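Side-chain contacts in breast cancer anti-estrogen resistance protein 1 (Mus musculus, PDB 5W93), which acts as a docking protein that coordinates tyrosine kinase-based signalling in cell adhesion and is implicated in inducing cell migration: residues Gln40-Lys43 against Ile44-Ala47; Arg76-Val79 against Thr80-Asn84; Gln125-Arg128 against Arg129-Gln133. The protein carries 2 engineered substitutions. All blocks are in the same frame, centred on the assembly; numbering follows the deposited sequence.

How the interactions relate
This chain is the C-terminal domain of the protein, a bundle of four helices of the focal adhesion targeting (FAT)-like type, and all three contacts are local ones within single helices. Interaction 1 comes first along the chain, at the start of helix 42-69 and within the divergent helix-loop-helix motif; interaction 2 follows near the start of helix 73-102 and interaction 3 near the end of helix 107-135. Interaction 1 lies across the centre of the chain from the others, its centre about 32 Å and 31 Å from those of interactions 2 and 3. These two touch, centres about 11 Å apart, so residues 76-84 and 125-133 form part of one helix-helix interface.

Interaction 1: residues Gln40-Lys43 against Ile44-Ala47; sequences QPPK and IFVA
Phe45 folds its ring back against Pro42 in the first turn of helix 42-69, the second helix of the four-helix bundle and part of the divergent helix-loop-helix motif. Pro41 holds the N-cap position, and its carbonyl oxygen is gripped twice: Phe45 N reaches Pro41 O at 3.1 Å, while Ile44 N comes to the same oxygen at 3.0 Å from above the carbonyl plane. The close packing is on the Phe45 side. A chi1 of 71° sets CG between the backbone N and the carbonyl carbon and sends the ring toward the preceding turn, where Pro42 CA lies over one face in a CH-pi contact, 3.7 Å from the centroid of the Phe45 ring. Pro42 CG touches Phe45 CE2 at 3.7 Å, and Gln40 O meets the ring edge in plane, 3.4 Å from Phe45 CD2. Ala100 of helix 73-102 and Tyr104 of the loop after it pack on this buried ring, whereas Val46 meets an apolar side chain of the bound peptide. The other side is more open to solvent: Lys43 is exposed and Gln40 and Ile44 only partly covered, the bent chain of Gln40 running obliquely across Ile44, with Gln40 CB 3.6 Å from Ile44 CG2 and Gln40 OE1 3.8 Å from Ile44 CG1.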
ATOM      1  N   GLN A  40       9.217 -19.878  -1.684  1.00 29.34           N
ATOM      2  CA  GLN A  40       7.872 -20.452  -1.666  1.00 34.55           C
ATOM      3  C   GLN A  40       7.249 -20.367  -3.061  1.00 28.66           C
ATOM      4  O   GLN A  40       7.544 -19.444  -3.813  1.00 29.10           O
ATOM      5  CB  GLN A  40       6.989 -19.741  -0.634  1.00 29.59           C
ATOM      6  CG  GLN A  40       7.445 -19.959   0.808  1.00 32.93           C
ATOM      7  CD  GLN A  40       7.548 -21.435   1.147  1.00 39.85           C
ATOM      8  OE1 GLN A  40       6.576 -22.176   1.032  1.00 38.73           O
ATOM      9  NE2 GLN A  40       8.741 -21.873   1.545  1.00 46.57           N
ATOM     10  N   PRO A  41       6.383 -21.339  -3.409  1.00 29.81           N
ATOM     11  CA  PRO A  41       5.730 -21.399  -4.726  1.00 30.72           C
ATOM     12  C   PRO A  41       4.573 -20.392  -4.840  1.00 32.53           C
ATOM     13  O   PRO A  41       4.207 -19.788  -3.817  1.00 27.14           O
ATOM     14  CB  PRO A  41       5.222 -22.850  -4.792  1.00 35.07           C
ATOM     15  CG  PRO A  41       5.002 -23.234  -3.378  1.00 37.85           C
ATOM     16  CD  PRO A  41       6.073 -22.521  -2.584  1.00 30.45           C
ATOM     17  N   PRO A  42       4.008 -20.210  -6.053  1.00 28.59           N
ATOM     18  CA  PRO A  42       2.914 -19.245  -6.224  1.00 25.55           C
ATOM     19  C   PRO A  42       1.722 -19.412  -5.279  1.00 28.39           C
ATOM     20  O   PRO A  42       1.153 -18.390  -4.905  1.00 29.85           O
ATOM     21  CB  PRO A  42       2.482 -19.467  -7.684  1.00 24.12           C
ATOM     22  CG  PRO A  42       3.791 -19.854  -8.376  1.00 22.67           C
ATOM     23  CD  PRO A  42       4.450 -20.767  -7.353  1.00 31.13           C
ATOM     24  N   LYS A  43       1.343 -20.625  -4.886  1.00 29.01           N
ATOM     25  CA  LYS A  43       0.162 -20.751  -4.032  1.00 31.95           C
ATOM     26  C   LYS A  43       0.386 -20.031  -2.706  1.00 27.40           C
ATOM     27  O   LYS A  43      -0.576 -19.612  -2.065  1.00 28.98           O
ATOM     28  CB  LYS A  43      -0.218 -22.219  -3.780  1.00 28.81           C
ATOM     29  CG  LYS A  43       0.824 -23.064  -3.072  1.00 30.30           C
ATOM     30  CD  LYS A  43       0.264 -24.487  -2.941  1.00 45.97           C
ATOM     31  CE  LYS A  43       0.862 -25.254  -1.786  1.00 55.24           C
ATOM     32  NZ  LYS A  43       0.127 -26.543  -1.572  1.00 65.15           N
ATOM     33  N   ILE A  44       1.655 -19.881  -2.330  1.00 28.98           N
ATOM     34  CA  ILE A  44       2.038 -19.152  -1.127  1.00 31.54           C
ATOM     35  C   ILE A  44       2.297 -17.652  -1.384  1.00 29.98           C
ATOM     36  O   ILE A  44       1.716 -16.808  -0.698  1.00 29.22           O
ATOM     37  CB  ILE A  44       3.301 -19.766  -0.476  1.00 31.68           C
ATOM     38  CG1 ILE A  44       3.078 -21.246  -0.137  1.00 30.49           C
ATOM     39  CG2 ILE A  44       3.713 -18.960   0.761  1.00 33.14           C
ATOM     40  CD1 ILE A  44       1.935 -21.504   0.837  1.00 33.64           C
ATOM     41  N   PHE A  45       3.152 -17.292  -2.342  1.00 26.72           N
ATOM     42  CA  PHE A  45       3.498 -15.866  -2.441  1.00 29.36           C
ATOM     43  C   PHE A  45       2.366 -15.022  -3.048  1.00 24.32           C
ATOM     44  O   PHE A  45       2.269 -13.825  -2.745  1.00 20.60           O
ATOM     45  CB  PHE A  45       4.844 -15.643  -3.167  1.00 25.53           C
ATOM     46  CG  PHE A  45       4.850 -15.910  -4.671  1.00 25.24           C
ATOM     47  CD1 PHE A  45       4.218 -15.053  -5.556  1.00 22.14           C
ATOM     48  CD2 PHE A  45       5.597 -16.963  -5.191  1.00 24.13           C
ATOM     49  CE1 PHE A  45       4.255 -15.274  -6.926  1.00 21.16           C
ATOM     50  CE2 PHE A  45       5.659 -17.185  -6.552  1.00 25.28           C
ATOM     51  CZ  PHE A  45       4.983 -16.348  -7.424  1.00 26.53           C
ATOM     52  N   VAL A  46       1.489 -15.646  -3.840  1.00 20.32           N
ATOM     53  CA  VAL A  46       0.309 -14.956  -4.358  1.00 20.44           C
ATOM     54  C   VAL A  46      -0.679 -14.624  -3.225  1.00 24.69           C
ATOM     55  O   VAL A  46      -1.240 -13.535  -3.189  1.00 22.43           O
ATOM     56  CB  VAL A  46      -0.422 -15.788  -5.448  1.00 22.39           C
ATOM     57  CG1 VAL A  46      -1.795 -15.211  -5.731  1.00 31.43           C
ATOM     58  CG2 VAL A  46       0.430 -15.853  -6.743  1.00 20.63           C
ATOM     59  N   ALA A  47      -0.881 -15.565  -2.309  1.00 26.46           N
ATOM     60  CA  ALA A  47      -1.649 -15.292  -1.084  1.00 25.75           C
ATOM     61  C   ALA A  47      -1.052 -14.118  -0.305  1.00 27.74           C
ATOM     62  O   ALA A  47      -1.777 -13.230   0.133  1.00 25.20           O
ATOM     63  CB  ALA A  47      -1.711 -16.538  -0.192  1.00 25.54           C
TER

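Interaction 2: residues Arg76-Val79 against Thr80-Asn84; sequences RSQV and THYSN
In the early turns of helix 73-102, two hydroxyl side chains bend back onto the carbonyls one turn before them, Thr80 onto Arg76 and Ser83 onto Val79. Thr80 OG1 donates to Arg76 O at 2.9 Å, and Thr80 N joins it at 3.0 Å; the two donors reach that oxygen from opposite faces of the carbonyl plane. A chi1 of -68° makes this possible by placing OG1 beside the threonine's own backbone N. The oxygen of Val79 is shared in a different way. Ser83 N approaches Val79 O at 2.8 Å, nearly along the C=O axis, while Ser83 OG comes in at 3.1 Å from 41° above the plane. Within the four-helix bundle, this stretch faces helix 107-135 through Gln78 and Tyr82, and Val79 packs on Leu131 of that helix and on Leu66 of helix 42-69. Gln78 and Tyr82 run side by side, their amide and ring planes 38° apart, and one water in the plane of the tyrosine ring bridges their ends: it donates to Gln78 OE1 at 2.9 Å and lies 2.8 Å from Tyr82 OH. The same phenol oxygen is hydrogen-bonded to Gln126 OE1. At the start of the stretch, Arg76 NH1 turns to the carbonyl oxygens of Ala70 and Arg68, tying the helix to the end of helix 42-69 and the connection that follows it.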
ATOM      1  N   ARG A  76      -4.982  18.731   0.592  1.00 24.89           N
ATOM      2  CA  ARG A  76      -5.695  17.950  -0.410  1.00 29.34           C
ATOM      3  C   ARG A  76      -4.739  17.429  -1.473  1.00 28.16           C
ATOM      4  O   ARG A  76      -4.840  16.281  -1.903  1.00 27.04           O
ATOM      5  CB  ARG A  76      -6.803  18.782  -1.066  1.00 30.18           C
ATOM      6  CG  ARG A  76      -8.032  19.023  -0.172  1.00 29.63           C
ATOM      7  CD  ARG A  76      -9.097  19.835  -0.897  1.00 36.25           C
ATOM      8  NE  ARG A  76      -9.930  19.011  -1.768  1.00 37.44           N
ATOM      9  CZ  ARG A  76     -11.044  18.388  -1.382  1.00 41.76           C
ATOM     10  NH1 ARG A  76     -11.472  18.485  -0.117  1.00 33.12           N
ATOM     11  NH2 ARG A  76     -11.728  17.662  -2.259  1.00 29.92           N
ATOM     12  N   SER A  77      -3.817  18.291  -1.884  1.00 26.46           N
ATOM     13  CA  SER A  77      -2.827  17.973  -2.911  1.00 30.46           C
ATOM     14  C   SER A  77      -1.892  16.848  -2.533  1.00 28.94           C
ATOM     15  O   SER A  77      -1.715  15.892  -3.296  1.00 27.72           O
ATOM     16  CB  SER A  77      -1.988  19.212  -3.239  1.00 29.38           C
ATOM     17  OG  SER A  77      -2.681  20.022  -4.158  1.00 44.46           O
ATOM     18  N   GLN A  78      -1.262  16.988  -1.374  1.00 24.94           N
ATOM     19  CA  GLN A  78      -0.356  15.965  -0.882  1.00 27.25           C
ATOM     20  C   GLN A  78      -1.058  14.618  -0.676  1.00 24.93           C
ATOM     21  O   GLN A  78      -0.561  13.594  -1.120  1.00 25.31           O
ATOM     22  CB  GLN A  78       0.294  16.421   0.422  1.00 29.02           C
ATOM     23  CG  GLN A  78       1.320  17.545   0.256  1.00 38.06           C
ATOM     24  CD  GLN A  78       2.664  17.029  -0.215  1.00 48.51           C
ATOM     25  OE1 GLN A  78       3.006  15.864   0.005  1.00 41.80           O
ATOM     26  NE2 GLN A  78       3.434  17.890  -0.877  1.00 48.64           N
ATOM     27  N   VAL A  79      -2.205  14.601   0.003  1.00 21.24           N
ATOM     28  CA  VAL A  79      -2.806  13.312   0.327  1.00 19.25           C
ATOM     29  C   VAL A  79      -3.350  12.662  -0.945  1.00 22.23           C
ATOM     30  O   VAL A  79      -3.240  11.451  -1.124  1.00 23.25           O
ATOM     31  CB  VAL A  79      -3.906  13.439   1.422  1.00 27.46           C
ATOM     32  CG1 VAL A  79      -3.305  14.015   2.705  1.00 22.83           C
ATOM     33  CG2 VAL A  79      -4.994  14.343   0.970  1.00 42.22           C
ATOM     34  N   THR A  80      -3.887  13.457  -1.865  1.00 24.01           N
ATOM     35  CA  THR A  80      -4.325  12.886  -3.143  1.00 24.83           C
ATOM     36  C   THR A  80      -3.127  12.321  -3.947  1.00 26.49           C
ATOM     37  O   THR A  80      -3.233  11.265  -4.570  1.00 24.76           O
ATOM     38  CB  THR A  80      -5.094  13.932  -3.985  1.00 29.91           C
ATOM     39  OG1 THR A  80      -6.336  14.228  -3.335  1.00 31.58           O
ATOM     40  CG2 THR A  80      -5.380  13.414  -5.393  1.00 30.31           C
ATOM     41  N   HIS A  81      -1.987  13.004  -3.914  1.00 30.93           N
ATOM     42  CA  HIS A  81      -0.764  12.444  -4.497  1.00 28.73           C
ATOM     43  C   HIS A  81      -0.460  11.043  -3.955  1.00 22.63           C
ATOM     44  O   HIS A  81      -0.277  10.104  -4.714  1.00 24.10           O
ATOM     45  CB  HIS A  81       0.454  13.341  -4.228  1.00 30.80           C
ATOM     46  CG  HIS A  81       1.755  12.675  -4.560  1.00 30.69           C
ATOM     47  ND1 HIS A  81       2.265  12.632  -5.842  1.00 30.98           N
ATOM     48  CD2 HIS A  81       2.637  11.989  -3.789  1.00 35.07           C
ATOM     49  CE1 HIS A  81       3.404  11.966  -5.844  1.00 32.63           C
ATOM     50  NE2 HIS A  81       3.654  11.562  -4.608  1.00 33.91           N
ATOM     51  N   TYR A  82      -0.407  10.904  -2.632  1.00 22.55           N
ATOM     52  CA  TYR A  82      -0.055   9.614  -2.051  1.00 21.24           C
ATOM     53  C   TYR A  82      -1.148   8.583  -2.284  1.00 24.89           C
ATOM     54  O   TYR A  82      -0.842   7.428  -2.537  1.00 28.25           O
ATOM     55  CB  TYR A  82       0.287   9.747  -0.543  1.00 27.22           C
ATOM     56  CG  TYR A  82       1.686  10.295  -0.401  1.00 28.17           C
ATOM     57  CD1 TYR A  82       2.794   9.484  -0.664  1.00 25.55           C
ATOM     58  CD2 TYR A  82       1.906  11.633  -0.100  1.00 23.49           C
ATOM     59  CE1 TYR A  82       4.083   9.986  -0.608  1.00 25.47           C
ATOM     60  CE2 TYR A  82       3.205  12.148  -0.043  1.00 31.98           C
ATOM     61  CZ  TYR A  82       4.284  11.314  -0.293  1.00 26.64           C
ATOM     62  OH  TYR A  82       5.569  11.805  -0.238  1.00 30.34           O
ATOM     63  N   SER A  83      -2.415   8.984  -2.237  1.00 23.02           N
ATOM     64  CA  SER A  83      -3.469   8.026  -2.572  1.00 24.88           C
ATOM     65  C   SER A  83      -3.314   7.494  -4.005  1.00 22.63           C
ATOM     66  O   SER A  83      -3.426   6.286  -4.233  1.00 23.43           O
ATOM     67  CB  SER A  83      -4.863   8.652  -2.394  1.00 30.13           C
ATOM     68  OG  SER A  83      -5.095   8.990  -1.028  1.00 46.17           O
ATOM     69  N   ASN A  84      -3.071   8.387  -4.964  1.00 21.96           N
ATOM     70  CA  ASN A  84      -2.822   7.972  -6.348  1.00 25.65           C
ATOM     71  C   ASN A  84      -1.561   7.111  -6.506  1.00 26.89           C
ATOM     72  O   ASN A  84      -1.575   6.106  -7.203  1.00 22.81           O
ATOM     73  CB  ASN A  84      -2.707   9.188  -7.258  1.00 22.55           C
ATOM     74  CG  ASN A  84      -4.064   9.792  -7.624  1.00 26.39           C
ATOM     75  OD1 ASN A  84      -5.113   9.161  -7.459  1.00 32.72           O
ATOM     76  ND2 ASN A  84      -4.040  11.014  -8.138  1.00 23.26           N
TER
HETATM   77  O   HOH W   1       5.629  14.639  -0.181  1.00 44.13           O

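Interaction 3: residues Gln125-Arg128 against Arg129-Gln133; sequences QQFR and RVLGQ
Leu131 crosses over the ring of Phe127 one turn before it, near the end of helix 107-135, the last helix of the bundle. Its side chain can be followed outward. CB starts beside the backbone, 3.5 Å from Arg128 O. The next atom, CG, anti to the carbonyl carbon (chi1 -69°), lies 3.5 Å from Phe127 O and 3.9 Å from Phe127 CE1. Here the chain divides: CD1 passes over one face of the aromatic ring, offset toward the rim, and makes a CH-pi contact 4.2 Å from the Phe127 centroid and 19° off the ring normal. CD2, the other branch, meets Phe127 CE1 at 3.9 Å. The backbone beneath is regular helix, with Leu131 N bonded to Phe127 O and Val130 N to Gln126 O.

The polar flank is built differently. Arg128 is bent at chi2 and chi3 and curls back over the start of the next residue, bringing one face of its guanidinium above the peptide nitrogen, with CZ 3.6 Å from Arg129 N. Arg129 instead leads its own guanidinium back toward Gln126, whose CG lies at the edge of that group, in plane and 3.8 Å from Arg129 NH1. The amide of Gln126 and this guanidinium are turned 72° against each other. The two arginines diverge, leaving Arg128 NH2 6.4 Å from Arg129 NE, a spacing that would probably ease the repulsion of like charges.

Between them, these residues face two neighbouring helices. Phe127 packs on Leu86 and Val130 on Gln78, both of helix 73-102, while Leu131 also reaches Ala18 of helix 5-37; Arg128 lies on Glu19 and Leu22 of that first helix.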
ATOM      1  N   GLN A 125       5.392   4.484   4.209  1.00 22.62           N
ATOM      2  CA  GLN A 125       6.104   5.113   5.317  1.00 28.13           C
ATOM      3  C   GLN A 125       6.235   6.609   5.087  1.00 27.79           C
ATOM      4  O   GLN A 125       6.118   7.404   6.012  1.00 30.37           O
ATOM      5  CB  GLN A 125       7.495   4.503   5.495  1.00 34.55           C
ATOM      6  CG  GLN A 125       7.479   3.101   6.049  1.00 44.45           C
ATOM      7  CD  GLN A 125       6.906   3.049   7.450  1.00 58.66           C
ATOM      8  OE1 GLN A 125       7.118   3.961   8.264  1.00 59.09           O
ATOM      9  NE2 GLN A 125       6.173   1.986   7.742  1.00 59.08           N
ATOM     10  N   GLN A 126       6.488   6.972   3.832  1.00 23.75           N
ATOM     11  CA  GLN A 126       6.619   8.360   3.438  1.00 26.66           C
ATOM     12  C   GLN A 126       5.284   9.100   3.574  1.00 33.39           C
ATOM     13  O   GLN A 126       5.241  10.231   4.061  1.00 24.77           O
ATOM     14  CB  GLN A 126       7.137   8.427   2.008  1.00 27.05           C
ATOM     15  CG  GLN A 126       7.559   9.773   1.570  1.00 34.47           C
ATOM     16  CD  GLN A 126       8.425   9.679   0.362  1.00 36.35           C
ATOM     17  OE1 GLN A 126       7.927   9.617  -0.756  1.00 29.58           O
ATOM     18  NE2 GLN A 126       9.736   9.634   0.573  1.00 41.20           N
ATOM     19  N   PHE A 127       4.200   8.447   3.150  1.00 23.68           N
ATOM     20  CA  PHE A 127       2.846   8.974   3.338  1.00 22.26           C
ATOM     21  C   PHE A 127       2.591   9.305   4.811  1.00 21.37           C
ATOM     22  O   PHE A 127       2.149  10.400   5.145  1.00 22.85           O
ATOM     23  CB  PHE A 127       1.811   7.962   2.839  1.00 19.75           C
ATOM     24  CG  PHE A 127       0.369   8.389   3.043  1.00 27.02           C
ATOM     25  CD1 PHE A 127      -0.026   9.710   2.846  1.00 23.35           C
ATOM     26  CD2 PHE A 127      -0.596   7.449   3.412  1.00 31.13           C
ATOM     27  CE1 PHE A 127      -1.362  10.092   3.018  1.00 26.05           C
ATOM     28  CE2 PHE A 127      -1.935   7.816   3.587  1.00 30.92           C
ATOM     29  CZ  PHE A 127      -2.319   9.143   3.388  1.00 28.11           C
ATOM     30  N   ARG A 128       2.900   8.361   5.680  1.00 21.48           N
ATOM     31  CA  ARG A 128       2.689   8.556   7.114  1.00 24.96           C
ATOM     32  C   ARG A 128       3.546   9.707   7.651  1.00 31.30           C
ATOM     33  O   ARG A 128       3.075  10.525   8.439  1.00 24.25           O
ATOM     34  CB  ARG A 128       2.989   7.268   7.878  1.00 28.70           C
ATOM     35  CG  ARG A 128       2.525   7.324   9.334  1.00 47.51           C
ATOM     36  CD  ARG A 128       3.580   6.834  10.304  1.00 57.18           C
ATOM     37  NE  ARG A 128       4.544   7.868  10.661  1.00 67.71           N
ATOM     38  CZ  ARG A 128       5.783   7.937  10.186  1.00 71.17           C
ATOM     39  NH1 ARG A 128       6.216   7.026   9.322  1.00 71.70           N
ATOM     40  NH2 ARG A 128       6.590   8.918  10.575  1.00 69.55           N
ATOM     41  N   ARG A 129       4.801   9.776   7.212  1.00 28.06           N
ATOM     42  CA  ARG A 129       5.685  10.870   7.620  1.00 27.94           C
ATOM     43  C   ARG A 129       5.094  12.233   7.240  1.00 26.17           C
ATOM     44  O   ARG A 129       5.049  13.162   8.047  1.00 27.87           O
ATOM     45  CB  ARG A 129       7.074  10.703   6.999  1.00 27.39           C
ATOM     46  CG  ARG A 129       8.178  11.430   7.783  1.00 39.90           C
ATOM     47  CD  ARG A 129       9.539  11.316   7.116  1.00 54.73           C
ATOM     48  NE  ARG A 129       9.862  12.540   6.393  1.00 66.12           N
ATOM     49  CZ  ARG A 129       9.640  12.724   5.097  1.00 70.43           C
ATOM     50  NH1 ARG A 129       9.106  11.758   4.367  1.00 72.71           N
ATOM     51  NH2 ARG A 129       9.958  13.879   4.529  1.00 75.81           N
ATOM     52  N   VAL A 130       4.631  12.347   6.009  1.00 27.21           N
ATOM     53  CA  VAL A 130       4.007  13.571   5.527  1.00 26.90           C
ATOM     54  C   VAL A 130       2.731  13.961   6.304  1.00 27.18           C
ATOM     55  O   VAL A 130       2.513  15.145   6.593  1.00 27.08           O
ATOM     56  CB  VAL A 130       3.692  13.425   4.022  1.00 27.66           C
ATOM     57  CG1 VAL A 130       2.719  14.483   3.556  1.00 29.21           C
ATOM     58  CG2 VAL A 130       5.005  13.466   3.217  1.00 28.48           C
ATOM     59  N   LEU A 131       1.887  12.987   6.641  1.00 25.34           N
ATOM     60  CA  LEU A 131       0.730  13.273   7.505  1.00 27.71           C
ATOM     61  C   LEU A 131       1.154  13.894   8.831  1.00 27.60           C
ATOM     62  O   LEU A 131       0.510  14.812   9.325  1.00 30.01           O
ATOM     63  CB  LEU A 131      -0.078  12.009   7.793  1.00 26.19           C
ATOM     64  CG  LEU A 131      -0.859  11.379   6.648  1.00 31.11           C
ATOM     65  CD1 LEU A 131      -1.520  10.091   7.129  1.00 25.25           C
ATOM     66  CD2 LEU A 131      -1.891  12.378   6.142  1.00 30.94           C
ATOM     67  N   GLY A 132       2.233  13.382   9.411  1.00 30.19           N
ATOM     68  CA  GLY A 132       2.714  13.900  10.683  1.00 32.41           C
ATOM     69  C   GLY A 132       3.205  15.327  10.532  1.00 33.45           C
ATOM     70  O   GLY A 132       3.021  16.156  11.421  1.00 33.72           O
ATOM     71  N   GLN A 133       3.835  15.600   9.391  1.00 30.37           N
ATOM     72  CA  GLN A 133       4.328  16.931   9.036  1.00 33.72           C
ATOM     73  C   GLN A 133       3.198  17.905   8.750  1.00 33.69           C
ATOM     74  O   GLN A 133       3.291  19.103   9.046  1.00 33.48           O
ATOM     75  CB  GLN A 133       5.233  16.860   7.799  1.00 28.79           C
ATOM     76  CG  GLN A 133       6.653  16.435   8.068  1.00 44.75           C
ATOM     77  CD  GLN A 133       7.495  16.483   6.800  1.00 52.13           C
ATOM     78  OE1 GLN A 133       6.960  16.529   5.685  1.00 51.72           O
ATOM     79  NE2 GLN A 133       8.813  16.484   6.963  1.00 52.26           N
TER